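PDB 3TC9: IPT/TIG domain-containing protein from Bacteroides thetaiotaomicron, which is of unknown function but probably serves as an auxiliary nutrient-binding protein, pairing an immunoglobulin-like IPT/TIG domain with a six-bladed beta-propeller. Local coordinates for residues V140-D145 with N150-V155; P160-D165 with V171-S176. One frame throughout, in Å; residues are numbered along the deposited sequence.

Interaction 1. Residues V140-D145 with N150-V155. With EDO (1,2-ethanediol), chain U.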
loop_
_atom_site.group_PDB
_atom_site.type_symbol
_atom_site.label_atom_id
_atom_site.label_comp_id
_atom_site.label_asym_id
_atom_site.label_seq_id
_atom_site.Cartn_x
_atom_site.Cartn_y
_atom_site.Cartn_z
ATOM N N VAL B 140 15.465 -21.072 -11.827
ATOM C CA VAL B 140 15.877 -19.965 -12.712
ATOM C C VAL B 140 14.712 -19.028 -13.043
ATOM O O VAL B 140 14.938 -17.888 -13.451
ATOM C CB VAL B 140 16.584 -20.465 -13.999
ATOM C CG1 VAL B 140 17.758 -21.377 -13.659
ATOM C CG2 VAL B 140 15.618 -21.148 -14.986
ATOM N N TRP B 141 13.474 -19.505 -12.865
ATOM C CA TRP B 141 12.295 -18.711 -13.175
ATOM C C TRP B 141 11.206 -19.128 -12.238
ATOM O O TRP B 141 10.963 -20.323 -12.088
ATOM C CB TRP B 141 11.881 -18.888 -14.652
ATOM C CG TRP B 141 11.095 -17.744 -15.193
ATOM C CD1 TRP B 141 9.737 -17.611 -15.209
ATOM C CD2 TRP B 141 11.627 -16.544 -15.788
ATOM N NE1 TRP B 141 9.386 -16.413 -15.802
ATOM C CE2 TRP B 141 10.526 -15.754 -16.187
ATOM C CE3 TRP B 141 12.931 -16.101 -16.099
ATOM C CZ2 TRP B 141 10.688 -14.521 -16.821
ATOM C CZ3 TRP B 141 13.090 -14.884 -16.739
ATOM C CH2 TRP B 141 11.976 -14.107 -17.095
ATOM N N LEU B 142 10.630 -18.153 -11.522
ATOM C CA LEU B 142 9.577 -18.403 -10.538
ATOM C C LEU B 142 8.287 -17.752 -11.028
ATOM O O LEU B 142 8.330 -16.611 -11.499
ATOM C CB LEU B 142 9.995 -17.864 -9.154
ATOM C CG LEU B 142 11.084 -18.654 -8.427
ATOM C CD1 LEU B 142 11.752 -17.824 -7.342
ATOM C CD2 LEU B 142 10.509 -19.874 -7.770
ATOM N N SER B 143 7.149 -18.492 -10.968
ATOM C CA SER B 143 5.858 -17.998 -11.458
ATOM C C SER B 143 4.692 -18.617 -10.705
ATOM O O SER B 143 4.555 -19.849 -10.651
ATOM C CB SER B 143 5.717 -18.285 -12.950
ATOM O OG SER B 143 4.443 -17.912 -13.441
ATOM N N PHE B 144 3.846 -17.752 -10.130
ATOM C CA PHE B 144 2.633 -18.179 -9.450
ATOM C C PHE B 144 1.591 -18.603 -10.468
ATOM O O PHE B 144 1.553 -18.074 -11.576
ATOM C CB PHE B 144 2.064 -17.034 -8.578
ATOM C CG PHE B 144 2.671 -16.962 -7.208
ATOM C CD1 PHE B 144 2.375 -17.929 -6.245
ATOM C CD2 PHE B 144 3.572 -15.947 -6.879
ATOM C CE1 PHE B 144 2.972 -17.888 -4.986
ATOM C CE2 PHE B 144 4.166 -15.901 -5.612
ATOM C CZ PHE B 144 3.863 -16.872 -4.679
ATOM N N ASP B 145 0.724 -19.529 -10.087
ATOM C CA ASP B 145 -0.414 -19.887 -10.914
ATOM C C ASP B 145 -1.402 -18.709 -10.799
ATOM O O ASP B 145 -1.762 -18.353 -9.669
ATOM C CB ASP B 145 -1.026 -21.217 -10.432
ATOM C CG ASP B 145 -2.262 -21.707 -11.169
ATOM O OD1 ASP B 145 -2.870 -20.910 -11.930
ATOM O OD2 ASP B 145 -2.652 -22.875 -10.953
ATOM N N ASN B 150 -1.689 -20.263 -4.152
ATOM C CA ASN B 150 -1.003 -21.191 -3.253
ATOM C C ASN B 150 -0.020 -22.041 -4.019
ATOM O O ASN B 150 0.745 -22.781 -3.400
ATOM C CB ASN B 150 -1.981 -22.089 -2.480
ATOM C CG ASN B 150 -2.773 -21.340 -1.437
ATOM O OD1 ASN B 150 -2.288 -20.391 -0.801
ATOM N ND2 ASN B 150 -4.021 -21.734 -1.274
ATOM N N HIS B 151 -0.045 -21.953 -5.358
ATOM C CA HIS B 151 0.809 -22.753 -6.227
ATOM C C HIS B 151 1.866 -21.885 -6.896
ATOM O O HIS B 151 1.559 -21.028 -7.724
ATOM C CB HIS B 151 -0.044 -23.511 -7.266
ATOM C CG HIS B 151 -0.882 -24.598 -6.659
ATOM N ND1 HIS B 151 -1.758 -25.353 -7.425
ATOM C CD2 HIS B 151 -0.947 -25.031 -5.377
ATOM C CE1 HIS B 151 -2.296 -26.224 -6.595
ATOM N NE2 HIS B 151 -1.859 -26.050 -5.348
ATOM N N LEU B 152 3.120 -22.097 -6.498
ATOM C CA LEU B 152 4.272 -21.389 -7.039
ATOM C C LEU B 152 5.093 -22.373 -7.880
ATOM O O LEU B 152 5.640 -23.340 -7.349
ATOM C CB LEU B 152 5.109 -20.760 -5.900
ATOM C CG LEU B 152 6.446 -20.073 -6.299
ATOM C CD1 LEU B 152 6.213 -18.929 -7.296
ATOM C CD2 LEU B 152 7.174 -19.599 -5.072
ATOM N N TYR B 153 5.166 -22.130 -9.190
ATOM C CA TYR B 153 5.928 -22.989 -10.095
ATOM C C TYR B 153 7.320 -22.428 -10.322
ATOM O O TYR B 153 7.533 -21.204 -10.250
ATOM C CB TYR B 153 5.193 -23.167 -11.437
ATOM C CG TYR B 153 3.943 -24.007 -11.310
ATOM C CD1 TYR B 153 4.002 -25.394 -11.400
ATOM C CD2 TYR B 153 2.708 -23.420 -11.050
ATOM C CE1 TYR B 153 2.861 -26.179 -11.244
ATOM C CE2 TYR B 153 1.556 -24.192 -10.919
ATOM C CZ TYR B 153 1.635 -25.573 -11.029
ATOM O OH TYR B 153 0.509 -26.343 -10.896
ATOM N N LEU B 154 8.263 -23.328 -10.613
ATOM C CA LEU B 154 9.654 -22.985 -10.903
ATOM C C LEU B 154 10.188 -23.895 -12.009
ATOM O O LEU B 154 9.767 -25.047 -12.105
ATOM C CB LEU B 154 10.552 -23.049 -9.634
ATOM C CG LEU B 154 10.818 -24.430 -8.955
ATOM C CD1 LEU B 154 12.039 -25.159 -9.573
ATOM C CD2 LEU B 154 11.121 -24.256 -7.487
ATOM N N VAL B 155 11.131 -23.392 -12.818
ATOM C CA VAL B 155 11.831 -24.155 -13.848
ATOM C C VAL B 155 13.300 -24.085 -13.463
ATOM O O VAL B 155 13.710 -23.107 -12.855
ATOM C CB VAL B 155 11.548 -23.732 -15.318
ATOM C CG1 VAL B 155 10.118 -24.078 -15.721
ATOM C CG2 VAL B 155 11.857 -22.259 -15.574
HETATM C C1 EDO U . 16.870 -17.799 -17.102
HETATM O O1 EDO U . 15.626 -18.016 -17.756
HETATM C C2 EDO U . 16.703 -16.541 -16.266
HETATM O O2 EDO U . 16.895 -16.841 -14.881
HETATM O O HOH W 1 -1.605 -25.198 -10.179
#
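L152 sets its CD1 methyl over one face of the F144 ring in a CH-pi contact, 3.8 Å from the centroid and 2° off the ring normal. The L152 branch, with CG anti to the backbone N (chi1 175°), brings CD1 there. L152 CB meets F144 CE1 at 3.7 Å. On this face L142 CD2 also packs on L154 CB, the two leucines side by side and pointing the same way. On the other face V155 CG2 touches W141 CB at 3.5 Å. The D145 end is polar. One water bonds to D145 OD2 at 2.7 Å, to H151 ND1 and to Y153 OH, and it lies in the plane of both rings at their edges. Along the backbone, S143 and Y153 form a hydrogen-bonded pair, with both N-O distances 2.8 Å. D145 N reaches H151 O at 2.9 Å, and V140 N bonds to V155 O. D145 OD1 forms a salt bridge with R212, and S143 OG is hydrogen-bonded to W186 NE1. An ethanediol, probably from the crystallisation liquor, donates a hydrogen bond from O2 to V140 O. The segments form an antiparallel hairpin, with 141-145 an edge strand of a propeller blade, packed against neighbouring strands 181-186 and 401-407.

Interaction 2. Residues P160-D165 with V171-S176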
loop_
_atom_site.group_PDB
_atom_site.type_symbol
_atom_site.label_atom_id
_atom_site.label_comp_id
_atom_site.label_asym_id
_atom_site.label_seq_id
_atom_site.Cartn_x
_atom_site.Cartn_y
_atom_site.Cartn_z
ATOM N N PRO B 160 14.403 -30.462 -13.001
ATOM C CA PRO B 160 12.960 -30.498 -13.272
ATOM C C PRO B 160 12.159 -29.237 -12.944
ATOM O O PRO B 160 12.574 -28.392 -12.150
ATOM C CB PRO B 160 12.465 -31.634 -12.368
ATOM C CG PRO B 160 13.658 -32.420 -12.014
ATOM C CD PRO B 160 14.767 -31.451 -11.963
ATOM N N THR B 161 10.974 -29.146 -13.580
ATOM C CA THR B 161 9.943 -28.153 -13.342
ATOM C C THR B 161 9.260 -28.624 -12.081
ATOM O O THR B 161 8.878 -29.794 -11.985
ATOM C CB THR B 161 9.035 -28.017 -14.556
ATOM O OG1 THR B 161 9.859 -27.617 -15.657
ATOM C CG2 THR B 161 7.915 -26.995 -14.337
ATOM N N ARG B 162 9.197 -27.760 -11.071
ATOM C CA ARG B 162 8.663 -28.193 -9.799
ATOM C C ARG B 162 7.567 -27.257 -9.299
ATOM O O ARG B 162 7.353 -26.181 -9.863
ATOM C CB ARG B 162 9.813 -28.328 -8.788
ATOM C CG ARG B 162 10.835 -29.383 -9.247
ATOM C CD ARG B 162 11.845 -29.730 -8.197
ATOM N NE ARG B 162 11.230 -30.445 -7.088
ATOM C CZ ARG B 162 11.902 -30.942 -6.056
ATOM N NH1 ARG B 162 13.219 -30.794 -5.979
ATOM N NH2 ARG B 162 11.264 -31.592 -5.096
ATOM N N LEU B 163 6.829 -27.714 -8.259
ATOM C CA LEU B 163 5.738 -26.960 -7.659
ATOM C C LEU B 163 5.942 -26.814 -6.154
ATOM O O LEU B 163 6.191 -27.800 -5.462
ATOM C CB LEU B 163 4.389 -27.657 -7.967
ATOM C CG LEU B 163 3.164 -27.192 -7.192
ATOM C CD1 LEU B 163 2.786 -25.755 -7.559
ATOM C CD2 LEU B 163 2.004 -28.155 -7.354
ATOM N N ILE B 164 5.830 -25.571 -5.663
ATOM C CA ILE B 164 5.841 -25.198 -4.247
ATOM C C ILE B 164 4.389 -24.909 -3.907
ATOM O O ILE B 164 3.836 -23.899 -4.368
ATOM C CB ILE B 164 6.795 -24.006 -3.925
ATOM C CG1 ILE B 164 8.292 -24.378 -4.159
ATOM C CG2 ILE B 164 6.561 -23.467 -2.507
ATOM C CD1 ILE B 164 9.185 -23.163 -4.434
ATOM N N ASP B 165 3.751 -25.837 -3.184
ATOM C CA ASP B 165 2.340 -25.745 -2.798
ATOM C C ASP B 165 2.273 -25.246 -1.364
ATOM O O ASP B 165 2.649 -25.978 -0.445
ATOM C CB ASP B 165 1.666 -27.121 -2.968
ATOM C CG ASP B 165 0.169 -27.181 -2.688
ATOM O OD1 ASP B 165 -0.360 -26.250 -2.022
ATOM O OD2 ASP B 165 -0.475 -28.162 -3.122
ATOM N N VAL B 171 6.520 -29.893 -1.769
ATOM C CA VAL B 171 7.297 -29.604 -2.979
ATOM C C VAL B 171 7.250 -30.845 -3.864
ATOM O O VAL B 171 7.661 -31.912 -3.423
ATOM C CB VAL B 171 8.752 -29.136 -2.677
ATOM C CG1 VAL B 171 9.486 -28.776 -3.965
ATOM C CG2 VAL B 171 8.752 -27.946 -1.710
ATOM N N SER B 172 6.742 -30.705 -5.099
ATOM C CA SER B 172 6.594 -31.826 -6.035
ATOM C C SER B 172 7.203 -31.536 -7.388
ATOM O O SER B 172 7.480 -30.389 -7.707
ATOM C CB SER B 172 5.121 -32.178 -6.213
ATOM O OG SER B 172 4.330 -31.027 -6.461
ATOM N N THR B 173 7.422 -32.579 -8.183
ATOM C CA THR B 173 7.979 -32.455 -9.529
ATOM C C THR B 173 6.809 -32.495 -10.514
ATOM O O THR B 173 5.952 -33.380 -10.422
ATOM C CB THR B 173 9.029 -33.556 -9.748
ATOM O OG1 THR B 173 10.044 -33.389 -8.758
ATOM C CG2 THR B 173 9.669 -33.505 -11.132
ATOM N N VAL B 174 6.774 -31.539 -11.443
ATOM C CA VAL B 174 5.708 -31.413 -12.434
ATOM C C VAL B 174 6.142 -32.071 -13.760
ATOM O O VAL B 174 5.351 -32.809 -14.345
ATOM C CB VAL B 174 5.328 -29.913 -12.582
ATOM C CG1 VAL B 174 4.620 -29.614 -13.897
ATOM C CG2 VAL B 174 4.485 -29.451 -11.392
ATOM N N TYR B 175 7.386 -31.824 -14.220
ATOM C CA TYR B 175 7.887 -32.393 -15.471
ATOM C C TYR B 175 9.421 -32.437 -15.491
ATOM O O TYR B 175 10.062 -31.456 -15.130
ATOM C CB TYR B 175 7.355 -31.596 -16.678
ATOM C CG TYR B 175 7.485 -32.358 -17.976
ATOM C CD1 TYR B 175 6.490 -33.236 -18.394
ATOM C CD2 TYR B 175 8.621 -32.234 -18.770
ATOM C CE1 TYR B 175 6.616 -33.962 -19.578
ATOM C CE2 TYR B 175 8.763 -32.962 -19.947
ATOM C CZ TYR B 175 7.752 -33.817 -20.357
ATOM O OH TYR B 175 7.891 -34.514 -21.538
ATOM N N SER B 176 9.998 -33.572 -15.924
ATOM C CA SER B 176 11.445 -33.797 -16.014
ATOM C C SER B 176 11.855 -34.159 -17.448
ATOM O O SER B 176 11.012 -34.583 -18.236
ATOM C CB SER B 176 11.868 -34.930 -15.080
ATOM O OG SER B 176 11.306 -34.820 -13.784
HETATM O O HOH W 2 11.565 -30.157 -16.932
#
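Strands 160-165 and 171-175 run antiparallel, their axes 141° apart, and the register slips by one residue between T161 and R162. The slip is a classic beta bulge. V174 and Y175 both face T161, and T161 O takes a good bond from V174 N at 2.8 Å and a weak one from Y175 N. T161 N returns a bond to Y175 O. Past the bulge, L163 and S172 make a regular hydrogen-bonded pair, with L163 N 2.8 Å from S172 O. R162 carries much of the side-chain contact on one face. Its CG is anti to the carbonyl carbon (chi1 -61°), and the chain bends at chi3 (68°), which carries the guanidinium back across the partner strand. V171 CG1 then lies over one face of that group, 3.5 Å from R162 NH2, and the two side chains cross at about a right angle. NH2 makes a salt bridge with D127 OD1 and a hydrogen bond to K126 O. T173 OG1 bonds to the same D127 oxygen. The hairpin belongs to a blade of the six-bladed beta-propeller, and the R162 group ties it to the chain leading into the short outermost strand 128-129. A leucine in place of R162 would probably cost D127 this charged partner and K126 O this donor. T173 CG2 packs on P160 CB at 3.6 Å, while P160 CB also meets S176 OG. On the opposite face L163 CB lies against V174 CG2 at 3.9 Å and near S172 OG. V171 also packs on L113, F130, C133 and F136. At the other end, a water donates to Y175 O at 2.7 Å and makes a weak bond with T161 OG1.

From the N terminus the chain first builds the mixed sheet of strands 19-28 to 102-103. Strand 107-113 then joins another propeller sheet, and 128-129 opens this one. Interaction 1 closes next, bringing 150-155 back onto 140-145 around a short turn. Interaction 2 closes a second short turn between 160-165 and 171-176. The two loops are in series and neither nests nor crosses. Strands 151-156 and 159-165 are neighbours in the sheet, which makes the two hairpins one antiparallel meander. Probable backbone bonds join them, I164 N to L152 O at 2.8 Å and R162 N to L154 O at 3.0 Å. Strand 170-175 finally pairs with 128-129, at the far side of the sheet from 141-145.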